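Local atomic coordinates of diguanylate cyclase TpbB (Pseudomonas aeruginosa, PDB entry 4IOB), a protein that catalyses the condensation of two GTP molecules into the second messenger cyclic di-GMP, helping to control biofilm formation. Residues A92-A96 and I121-L125. Coordinates in Å, arbitrary orientation, origin at the centre of the assembly. Residue numbers count along the deposited sequence, not the author numbering.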
ATOM      1  N   ALA A  92      -6.532   8.406  -6.561  1.00 39.73           N
ATOM      2  CA  ALA A  92      -5.532   7.444  -6.114  1.00 37.54           C
ATOM      3  C   ALA A  92      -4.386   8.148  -5.397  1.00 37.34           C
ATOM      4  O   ALA A  92      -3.913   7.685  -4.360  1.00 37.00           O
ATOM      5  CB  ALA A  92      -5.008   6.637  -7.291  1.00 38.51           C
ATOM      6  N   LEU A  93      -3.946   9.271  -5.957  1.00 37.91           N
ATOM      7  CA  LEU A  93      -2.884  10.064  -5.347  1.00 38.06           C
ATOM      8  C   LEU A  93      -3.379  10.717  -4.062  1.00 37.86           C
ATOM      9  O   LEU A  93      -2.621  10.895  -3.109  1.00 39.61           O
ATOM     10  CB  LEU A  93      -2.386  11.133  -6.321  1.00 38.73           C
ATOM     11  CG  LEU A  93      -1.691  10.636  -7.592  1.00 39.10           C
ATOM     12  CD1 LEU A  93      -1.438  11.790  -8.551  1.00 39.56           C
ATOM     13  CD2 LEU A  93      -0.391   9.925  -7.250  1.00 40.06           C
ATOM     14  N   ARG A  94      -4.660  11.072  -4.048  1.00 37.67           N
ATOM     15  CA  ARG A  94      -5.281  11.699  -2.889  1.00 38.86           C
ATOM     16  C   ARG A  94      -5.297  10.743  -1.701  1.00 39.61           C
ATOM     17  O   ARG A  94      -4.955  11.120  -0.579  1.00 40.18           O
ATOM     18  CB  ARG A  94      -6.709  12.131  -3.230  1.00 39.14           C
ATOM     19  CG  ARG A  94      -7.412  12.916  -2.134  1.00 40.20           C
ATOM     20  CD  ARG A  94      -7.052  14.392  -2.188  1.00 40.59           C
ATOM     21  N   ILE A  95      -5.701   9.503  -1.957  1.00 38.67           N
ATOM     22  CA  ILE A  95      -5.760   8.483  -0.916  1.00 38.47           C
ATOM     23  C   ILE A  95      -4.366   8.157  -0.390  1.00 39.36           C
ATOM     24  O   ILE A  95      -4.177   7.959   0.810  1.00 39.45           O
ATOM     25  CB  ILE A  95      -6.429   7.195  -1.427  1.00 37.60           C
ATOM     26  CG1 ILE A  95      -7.880   7.472  -1.828  1.00 37.97           C
ATOM     27  CG2 ILE A  95      -6.366   6.104  -0.369  1.00 37.09           C
ATOM     28  CD1 ILE A  95      -8.621   6.251  -2.325  1.00 38.62           C
ATOM     29  N   ALA A  96      -3.394   8.107  -1.296  1.00 39.18           N
ATOM     30  CA  ALA A  96      -2.009   7.852  -0.919  1.00 39.92           C
ATOM     31  C   ALA A  96      -1.484   8.960  -0.015  1.00 40.74           C
ATOM     32  O   ALA A  96      -0.831   8.694   0.995  1.00 41.11           O
ATOM     33  CB  ALA A  96      -1.138   7.716  -2.157  1.00 40.67           C
ATOM     34  N   ILE A 121       4.939   4.525  -1.042  1.00 34.11           N
ATOM     35  CA  ILE A 121       3.869   3.956  -1.853  1.00 32.21           C
ATOM     36  C   ILE A 121       4.148   4.049  -3.350  1.00 32.17           C
ATOM     37  O   ILE A 121       4.571   5.090  -3.851  1.00 32.83           O
ATOM     38  CB  ILE A 121       2.519   4.636  -1.555  1.00 31.42           C
ATOM     39  CG1 ILE A 121       2.243   4.638  -0.050  1.00 30.42           C
ATOM     40  CG2 ILE A 121       1.394   3.943  -2.308  1.00 31.84           C
ATOM     41  CD1 ILE A 121       0.973   5.361   0.337  1.00 30.61           C
ATOM     42  N   GLY A 122       3.905   2.948  -4.054  1.00 33.00           N
ATOM     43  CA  GLY A 122       4.027   2.912  -5.508  1.00 33.66           C
ATOM     44  C   GLY A 122       2.669   2.685  -6.142  1.00 33.56           C
ATOM     45  O   GLY A 122       2.037   1.651  -5.921  1.00 35.12           O
ATOM     46  N   ILE A 123       2.219   3.651  -6.935  1.00 32.91           N
ATOM     47  CA  ILE A 123       0.866   3.621  -7.481  1.00 33.26           C
ATOM     48  C   ILE A 123       0.823   3.211  -8.950  1.00 34.17           C
ATOM     49  O   ILE A 123       1.412   3.868  -9.808  1.00 34.19           O
ATOM     50  CB  ILE A 123       0.177   4.988  -7.321  1.00 32.40           C
ATOM     51  CG1 ILE A 123       0.319   5.487  -5.882  1.00 31.33           C
ATOM     52  CG2 ILE A 123      -1.285   4.900  -7.732  1.00 33.03           C
ATOM     53  CD1 ILE A 123      -0.206   6.890  -5.666  1.00 32.25           C
ATOM     54  N   ALA A 124       0.116   2.120  -9.230  1.00 35.44           N
ATOM     55  CA  ALA A 124      -0.089   1.656 -10.598  1.00 36.78           C
ATOM     56  C   ALA A 124      -1.553   1.823 -10.987  1.00 37.83           C
ATOM     57  O   ALA A 124      -2.449   1.521 -10.198  1.00 39.46           O
ATOM     58  CB  ALA A 124       0.340   0.206 -10.738  1.00 37.11           C
ATOM     59  N   LEU A 125      -1.795   2.298 -12.203  1.00 38.50           N
ATOM     60  CA  LEU A 125      -3.150   2.628 -12.633  1.00 40.49           C
ATOM     61  C   LEU A 125      -3.638   1.780 -13.801  1.00 40.98           C
ATOM     62  O   LEU A 125      -2.852   1.349 -14.645  1.00 40.79           O
ATOM     63  CB  LEU A 125      -3.240   4.108 -13.010  1.00 41.05           C
ATOM     64  CG  LEU A 125      -3.096   5.123 -11.878  1.00 40.72           C
ATOM     65  CD1 LEU A 125      -2.915   6.525 -12.442  1.00 41.67           C
ATOM     66  CD2 LEU A 125      -4.299   5.065 -10.950  1.00 41.15           C
TER
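I123 projects from strand 121-125 toward the helix and fits between A92, L93 and A96, one helical turn of residues 92-96. CD1 of I123 lies 3.4 Å from CD2 of L93 and 3.7 Å from CB of A96, while CG2 of I123 sits 4.1 Å from CB of A92. The neighbours on the same strand face extend the patch: CD1 of I121 packs 4.0 Å from CB of A96, and CD2 of L125 lies 4.0 Å from CB of A92. Helix and strand run nearly antiparallel, at 162°, so A96 pairs with I121 and A92 with I123, and L125 reaches A92 only through its side chain. With alanines facing the sheet, the segment axes come within 9.9 Å. This is helix-on-sheet packing in the GGDEF domain: helix 89-102 covers one face of the central sheet, where L31 and L157 on the flanking strands also touch I123, while A124 turns to helix 133-150 on the other face. All five side-chain contacts are apolar, so the two segments are held together by close packing and the exclusion of water.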